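Local coordinates for membrane protein (Acinetobacter baumannii AB307-0294, PDB 5DL5) that forms an outer-membrane beta-barrel of the OprD porin family that probably lets small molecules, likely including antibiotics, cross the outer membrane, at residues 52-57 and 93-98; 243-248 and 272-277. All blocks are in the same frame, centred on the assembly; numbering follows the deposited sequence.

Contact 1. Residues 52-57 and 93-98. With C8E ((hydroxyethyloxy)tri(ethyloxy)octane), chain B; C8E ((hydroxyethyloxy)tri(ethyloxy)octane), chain C; PO4 (phosphate ion), chain E.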
loop_
_atom_site.group_PDB
_atom_site.type_symbol
_atom_site.label_atom_id
_atom_site.label_comp_id
_atom_site.label_asym_id
_atom_site.label_seq_id
_atom_site.Cartn_x
_atom_site.Cartn_y
_atom_site.Cartn_z
ATOM N N SER A 52 -2.763 11.095 -15.880
ATOM C CA SER A 52 -3.879 11.208 -15.005
ATOM C C SER A 52 -3.662 12.426 -14.133
ATOM O O SER A 52 -2.662 12.501 -13.411
ATOM C CB SER A 52 -4.110 9.945 -14.132
ATOM O OG SER A 52 -4.297 8.791 -14.985
ATOM N N VAL A 53 -4.628 13.375 -14.157
ATOM C CA VAL A 53 -4.555 14.570 -13.291
ATOM C C VAL A 53 -5.920 14.768 -12.649
ATOM O O VAL A 53 -6.972 14.661 -13.366
ATOM C CB VAL A 53 -4.127 15.859 -14.017
ATOM C CG1 VAL A 53 -3.811 16.954 -12.996
ATOM C CG2 VAL A 53 -2.931 15.647 -14.951
ATOM N N ALA A 54 -5.921 15.032 -11.305
ATOM C CA ALA A 54 -7.122 15.074 -10.498
ATOM C C ALA A 54 -6.963 15.777 -9.127
ATOM O O ALA A 54 -5.828 16.042 -8.697
ATOM C CB ALA A 54 -7.683 13.653 -10.342
ATOM N N GLN A 55 -8.104 16.234 -8.560
ATOM C CA GLN A 55 -8.184 16.885 -7.274
ATOM C C GLN A 55 -9.150 16.103 -6.414
ATOM O O GLN A 55 -10.249 15.755 -6.900
ATOM C CB GLN A 55 -8.699 18.305 -7.429
ATOM C CG GLN A 55 -8.929 19.027 -6.105
ATOM C CD GLN A 55 -7.660 19.351 -5.378
ATOM O OE1 GLN A 55 -6.740 19.887 -6.010
ATOM N NE2 GLN A 55 -7.545 18.961 -4.082
ATOM N N SER A 56 -8.772 15.842 -5.161
ATOM C CA SER A 56 -9.627 15.084 -4.239
ATOM C C SER A 56 -9.757 15.832 -2.987
ATOM O O SER A 56 -8.869 16.605 -2.606
ATOM C CB SER A 56 -8.948 13.744 -3.849
ATOM O OG SER A 56 -9.098 12.992 -5.027
ATOM N N ALA A 57 -10.837 15.516 -2.288
ATOM C CA ALA A 57 -11.008 15.932 -0.882
ATOM C C ALA A 57 -11.369 14.659 -0.115
ATOM O O ALA A 57 -12.377 14.031 -0.401
ATOM C CB ALA A 57 -12.095 16.978 -0.698
ATOM N N GLN A 93 -4.826 3.415 -11.720
ATOM C CA GLN A 93 -5.719 3.531 -10.604
ATOM C C GLN A 93 -5.911 4.930 -10.017
ATOM O O GLN A 93 -6.243 5.044 -8.848
ATOM C CB GLN A 93 -5.314 2.494 -9.497
ATOM C CG GLN A 93 -5.415 1.105 -9.994
ATOM C CD GLN A 93 -4.340 0.648 -10.994
ATOM O OE1 GLN A 93 -3.086 0.880 -10.872
ATOM N NE2 GLN A 93 -4.859 0.046 -12.057
ATOM N N MET A 94 -5.796 5.961 -10.867
ATOM C CA MET A 94 -5.949 7.377 -10.489
ATOM C C MET A 94 -7.395 7.896 -10.625
ATOM O O MET A 94 -7.872 8.627 -9.741
ATOM C CB MET A 94 -5.058 8.221 -11.375
ATOM C CG MET A 94 -3.582 8.104 -11.083
ATOM S SD MET A 94 -3.067 8.952 -9.529
ATOM C CE MET A 94 -3.048 10.674 -10.017
ATOM N N ILE A 95 -8.103 7.443 -11.664
ATOM C CA ILE A 95 -9.395 8.008 -12.043
ATOM C C ILE A 95 -10.317 6.895 -12.519
ATOM O O ILE A 95 -9.935 6.164 -13.428
ATOM C CB ILE A 95 -9.231 9.100 -13.169
ATOM C CG1 ILE A 95 -8.366 10.255 -12.620
ATOM C CG2 ILE A 95 -10.563 9.646 -13.540
ATOM C CD1 ILE A 95 -7.959 11.221 -13.765
ATOM N N PRO A 96 -11.544 6.817 -11.989
ATOM C CA PRO A 96 -12.504 5.870 -12.562
ATOM C C PRO A 96 -12.744 6.108 -14.048
ATOM O O PRO A 96 -12.785 7.280 -14.462
ATOM C CB PRO A 96 -13.795 6.156 -11.812
ATOM C CG PRO A 96 -13.369 6.845 -10.535
ATOM C CD PRO A 96 -12.092 7.584 -10.834
ATOM N N LYS A 97 -13.069 5.040 -14.764
ATOM C CA LYS A 97 -13.239 5.047 -16.204
ATOM C C LYS A 97 -14.601 4.453 -16.551
ATOM O O LYS A 97 -15.136 3.601 -15.809
ATOM C CB LYS A 97 -12.075 4.303 -16.920
ATOM C CG LYS A 97 -10.809 5.156 -16.953
ATOM C CD LYS A 97 -9.723 4.672 -17.904
ATOM C CE LYS A 97 -8.779 3.765 -17.181
ATOM N NZ LYS A 97 -7.624 3.479 -18.021
ATOM N N HIS A 98 -15.262 5.041 -17.557
ATOM C CA HIS A 98 -16.513 4.543 -18.057
ATOM C C HIS A 98 -16.172 3.357 -18.943
ATOM O O HIS A 98 -15.005 3.144 -19.309
ATOM C CB HIS A 98 -17.198 5.590 -18.931
ATOM C CG HIS A 98 -17.692 6.792 -18.189
ATOM N ND1 HIS A 98 -18.857 6.786 -17.462
ATOM C CD2 HIS A 98 -17.193 8.053 -18.085
ATOM C CE1 HIS A 98 -19.087 7.998 -16.972
ATOM N NE2 HIS A 98 -18.084 8.787 -17.329
HETATM C C6 C8E B . -7.376 -0.092 -15.535
HETATM C C7 C8E B . -6.391 1.108 -15.640
HETATM C C8 C8E B . -5.188 0.927 -16.596
HETATM O O9 C8E B . -3.940 1.576 -16.157
HETATM C C10 C8E B . -2.945 0.562 -16.057
HETATM C C11 C8E B . -3.026 -0.117 -14.678
HETATM O O12 C8E B . -1.815 -0.758 -14.341
HETATM C C13 C8E B . -0.651 0.068 -14.194
HETATM C C14 C8E B . -0.446 0.450 -12.752
HETATM O O15 C8E B . 0.871 0.212 -12.261
HETATM C C16 C8E B . 1.430 -1.105 -12.372
HETATM C C17 C8E B . 2.315 -1.244 -11.135
HETATM O O18 C8E B . 2.748 0.109 -10.797
HETATM C C19 C8E B . 2.848 0.379 -9.392
HETATM C C20 C8E B . 3.446 1.764 -9.207
HETATM O O21 C8E B . 3.894 2.137 -7.872
HETATM C C8 C8E C . -19.968 12.597 -7.063
HETATM O O9 C8E C . -19.544 13.949 -7.200
HETATM C C10 C8E C . -18.275 14.310 -6.606
HETATM C C11 C8E C . -18.109 15.822 -6.516
HETATM O O12 C8E C . -16.963 16.187 -5.729
HETATM C C13 C8E C . -17.232 17.122 -4.667
HETATM C C14 C8E C . -15.966 17.641 -3.975
HETATM O O15 C8E C . -15.026 17.983 -4.976
HETATM C C16 C8E C . -13.638 17.924 -4.620
HETATM C C17 C8E C . -13.320 19.002 -3.625
HETATM O O18 C8E C . -11.928 19.331 -3.748
HETATM C C19 C8E C . -11.759 20.550 -4.484
HETATM C C20 C8E C . -11.266 21.656 -3.630
HETATM O O21 C8E C . -10.825 22.633 -4.569
HETATM P P PO4 E . -19.598 11.784 -15.344
HETATM O O1 PO4 E . -20.565 10.604 -15.273
HETATM O O2 PO4 E . -20.238 13.028 -15.990
HETATM O O3 PO4 E . -18.409 11.383 -16.228
HETATM O O4 PO4 E . -19.152 12.164 -13.924
#
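Residues 93-98 belong to a loop that folds against strand 50-62 of an OprD-family beta-barrel, and between 52-57 and 93-98 there is no hydrogen bond. The loop, which joins strands 70-83 and 106-118, turns M94 and I95 toward the strand, while S52 and A54 point their CB atoms back at it. S52 and M94 meet root to root: S52 CB lies 3.4 Å from M94 CB, tighter than usual for two carbons, with M94 CG just behind. M94 holds CG beside its own backbone N (chi1 -72°) and then bends at both chi2 and chi3, so the thioether doubles back and its methyl CE comes to rest 3.9 Å from S52 O. The hydroxyl of S52 is turned anti to its carbonyl carbon and bonds G91 N, a residue of the same loop, so the polar end of this serine ties strand to loop while its CB takes the packing. I95 comes from the next position with its longer branch foremost. With CG1 anti to the carbonyl carbon and the chain extended beyond it (chi2 169°), CG1 lies 4.1 Å from A54 CB and the terminal CD1 sits 3.6 Å from V53 O. Behind this apolar patch, W107 of strand 106-118 touches I95 and L39 of strand 29-43 touches M94. V53 sends its side chain the other way, onto Y38, and Q55 faces detergent with its CG 3.6 Å from C19 of the chain C molecule. Further along the loop H98, whose ring stacks on Y104, holds a phosphate probably drawn from the crystallisation liquor; NE2 donates to phosphate O3 over 2.8 Å at 157°, and that oxygen lies at the ring edge, near its plane.

Contact 2. Residues 243-248 and 272-277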
loop_
_atom_site.group_PDB
_atom_site.type_symbol
_atom_site.label_atom_id
_atom_site.label_comp_id
_atom_site.label_asym_id
_atom_site.label_seq_id
_atom_site.Cartn_x
_atom_site.Cartn_y
_atom_site.Cartn_z
ATOM N N HIS A 243 4.214 -15.455 2.553
ATOM C CA HIS A 243 3.859 -16.727 1.939
ATOM C C HIS A 243 2.398 -16.692 1.408
ATOM O O HIS A 243 1.464 -16.477 2.197
ATOM C CB HIS A 243 4.065 -17.814 2.967
ATOM C CG HIS A 243 3.551 -19.141 2.539
ATOM N ND1 HIS A 243 4.245 -19.947 1.674
ATOM C CD2 HIS A 243 2.362 -19.758 2.760
ATOM C CE1 HIS A 243 3.563 -21.068 1.463
ATOM N NE2 HIS A 243 2.405 -20.964 2.094
ATOM N N THR A 244 2.208 -16.974 0.126
ATOM C CA THR A 244 0.879 -16.924 -0.475
ATOM C C THR A 244 0.561 -18.178 -1.222
ATOM O O THR A 244 1.304 -18.653 -2.078
ATOM C CB THR A 244 0.773 -15.749 -1.477
ATOM O OG1 THR A 244 1.155 -14.563 -0.839
ATOM C CG2 THR A 244 -0.735 -15.586 -2.047
ATOM N N LYS A 245 -0.578 -18.748 -0.929
ATOM C CA LYS A 245 -1.123 -19.840 -1.686
ATOM C C LYS A 245 -2.367 -19.332 -2.391
ATOM O O LYS A 245 -3.374 -18.908 -1.752
ATOM C CB LYS A 245 -1.488 -21.045 -0.798
ATOM C CG LYS A 245 -1.810 -22.243 -1.663
ATOM C CD LYS A 245 -2.031 -23.506 -0.843
ATOM C CE LYS A 245 -3.290 -23.313 0.020
ATOM N NZ LYS A 245 -4.086 -24.559 0.219
ATOM N N PHE A 246 -2.272 -19.344 -3.694
ATOM C CA PHE A 246 -3.356 -18.932 -4.548
ATOM C C PHE A 246 -4.205 -20.113 -4.844
ATOM O O PHE A 246 -3.702 -21.202 -5.217
ATOM C CB PHE A 246 -2.824 -18.351 -5.910
ATOM C CG PHE A 246 -2.118 -17.068 -5.765
ATOM C CD1 PHE A 246 -2.824 -15.861 -5.769
ATOM C CD2 PHE A 246 -0.777 -17.027 -5.614
ATOM C CE1 PHE A 246 -2.145 -14.648 -5.636
ATOM C CE2 PHE A 246 -0.076 -15.820 -5.499
ATOM C CZ PHE A 246 -0.776 -14.612 -5.502
ATOM N N ASP A 247 -5.505 -19.893 -4.717
ATOM C CA ASP A 247 -6.563 -21.005 -5.005
ATOM C C ASP A 247 -6.502 -21.258 -6.521
ATOM O O ASP A 247 -6.137 -20.334 -7.346
ATOM C CB ASP A 247 -7.932 -20.411 -4.630
ATOM C CG ASP A 247 -9.106 -21.408 -4.576
ATOM O OD1 ASP A 247 -9.366 -21.944 -3.455
ATOM O OD2 ASP A 247 -9.914 -21.502 -5.574
ATOM N N ALA A 248 -6.922 -22.443 -6.900
ATOM C CA ALA A 248 -6.995 -22.906 -8.307
ATOM C C ALA A 248 -7.808 -21.968 -9.162
ATOM O O ALA A 248 -7.429 -21.715 -10.287
ATOM C CB ALA A 248 -7.591 -24.306 -8.389
ATOM N N GLU A 272 -3.530 -24.796 -7.730
ATOM C CA GLU A 272 -2.945 -23.947 -6.685
ATOM C C GLU A 272 -1.510 -23.532 -7.157
ATOM O O GLU A 272 -0.834 -24.275 -7.904
ATOM C CB GLU A 272 -2.982 -24.650 -5.308
ATOM C CG GLU A 272 -4.420 -24.916 -4.855
ATOM C CD GLU A 272 -4.591 -25.146 -3.369
ATOM O OE1 GLU A 272 -3.888 -25.985 -2.764
ATOM O OE2 GLU A 272 -5.481 -24.484 -2.780
ATOM N N LYS A 273 -1.112 -22.332 -6.809
ATOM C CA LYS A 273 0.237 -21.818 -7.084
ATOM C C LYS A 273 0.676 -21.149 -5.790
ATOM O O LYS A 273 -0.175 -20.652 -5.035
ATOM C CB LYS A 273 0.179 -20.833 -8.250
ATOM C CG LYS A 273 -0.214 -21.375 -9.621
ATOM C CD LYS A 273 0.793 -22.391 -10.231
ATOM C CE LYS A 273 0.184 -23.032 -11.473
ATOM N NZ LYS A 273 1.134 -23.967 -12.085
ATOM N N THR A 274 1.965 -21.234 -5.513
ATOM C CA THR A 274 2.548 -20.780 -4.287
ATOM C C THR A 274 3.692 -19.853 -4.569
ATOM O O THR A 274 4.528 -20.127 -5.446
ATOM C CB THR A 274 3.036 -22.014 -3.496
ATOM O OG1 THR A 274 1.892 -22.667 -2.984
ATOM C CG2 THR A 274 3.869 -21.606 -2.201
ATOM N N ASN A 275 3.755 -18.793 -3.782
ATOM C CA ASN A 275 4.835 -17.788 -3.825
ATOM C C ASN A 275 5.333 -17.690 -2.429
ATOM O O ASN A 275 4.523 -17.620 -1.498
ATOM C CB ASN A 275 4.302 -16.409 -4.121
ATOM C CG ASN A 275 5.354 -15.326 -4.112
ATOM O OD1 ASN A 275 5.404 -14.506 -3.162
ATOM N ND2 ASN A 275 6.221 -15.307 -5.163
ATOM N N ASN A 276 6.634 -17.665 -2.270
ATOM C CA ASN A 276 7.285 -17.028 -1.100
ATOM C C ASN A 276 8.141 -15.815 -1.577
ATOM O O ASN A 276 8.885 -15.902 -2.544
ATOM C CB ASN A 276 8.211 -18.002 -0.363
ATOM C CG ASN A 276 7.453 -19.208 0.132
ATOM O OD1 ASN A 276 6.671 -19.108 1.038
ATOM N ND2 ASN A 276 7.563 -20.282 -0.538
ATOM N N ILE A 277 7.991 -14.695 -0.909
ATOM C CA ILE A 277 8.797 -13.485 -1.162
ATOM C C ILE A 277 9.284 -13.035 0.202
ATOM O O ILE A 277 8.543 -12.894 1.169
ATOM C CB ILE A 277 8.075 -12.440 -1.994
ATOM C CG1 ILE A 277 9.044 -11.292 -2.356
ATOM C CG2 ILE A 277 6.803 -11.990 -1.305
ATOM C CD1 ILE A 277 8.446 -10.299 -3.329
HETATM O O HOH W 1 3.892 -14.526 -1.017
#
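Four backbone hydrogen bonds zip residues 243-246 to 273-277 as antiparallel neighbours in the barrel wall, in two hydrogen-bonded pairs, T244 with N275 and F246 with K273. The straightest is T244 N to N275 O, 2.9 Å long at 177° and nearly along the C=O axis. On the face bearing H243, K245, T274 and N276, side chains add their own bonds. H243, with CG anti to its backbone N, lies alongside N276, and ND1 donates to OD1 over 2.6 Å; the oxygen sits in the ring plane, although the donor stands 27° above the carbonyl plane. T274 CG2 approaches ring atom CE1 to 3.7 Å. Beyond them K245 bends to bring NZ 3.3 Å from E272 OE2, and as far from OE1, in a weakly bonded salt bridge. On the other face T244 CG2 rests over the F246 ring, and a water joins T244 OG1 to N275 OD1. Farther out, N275 ND2 donates to V302 O and N298 OD1, and K273 NZ to T258 O and T256 O. Since ND1 carries the proton in the short bond to N276, the ring is probably either the ND1-H tautomer or the imidazolium, and the acidic E272 would probably stabilise the charged form of K245.

Taken together, the two contacts show two kinds of attachment within one barrel. Contact 2 joins neighbouring strands of the wall through their backbones, whereas in contact 1 loop side chains pack on a wall strand, with no hydrogen bond between the two segments. Their centres are 32 Å apart and their nearest atoms about 16 Å, so they do not touch; contact 1 closes along the chain before contact 2 opens, and both reach the same strand system. Bound detergent adjoins contact 1: the chain B molecule lies against Q93 and K97, and it also hydrogen-bonds R41, N92, Y322 and R420, whereas the chain C molecule lies along Q55 and A57.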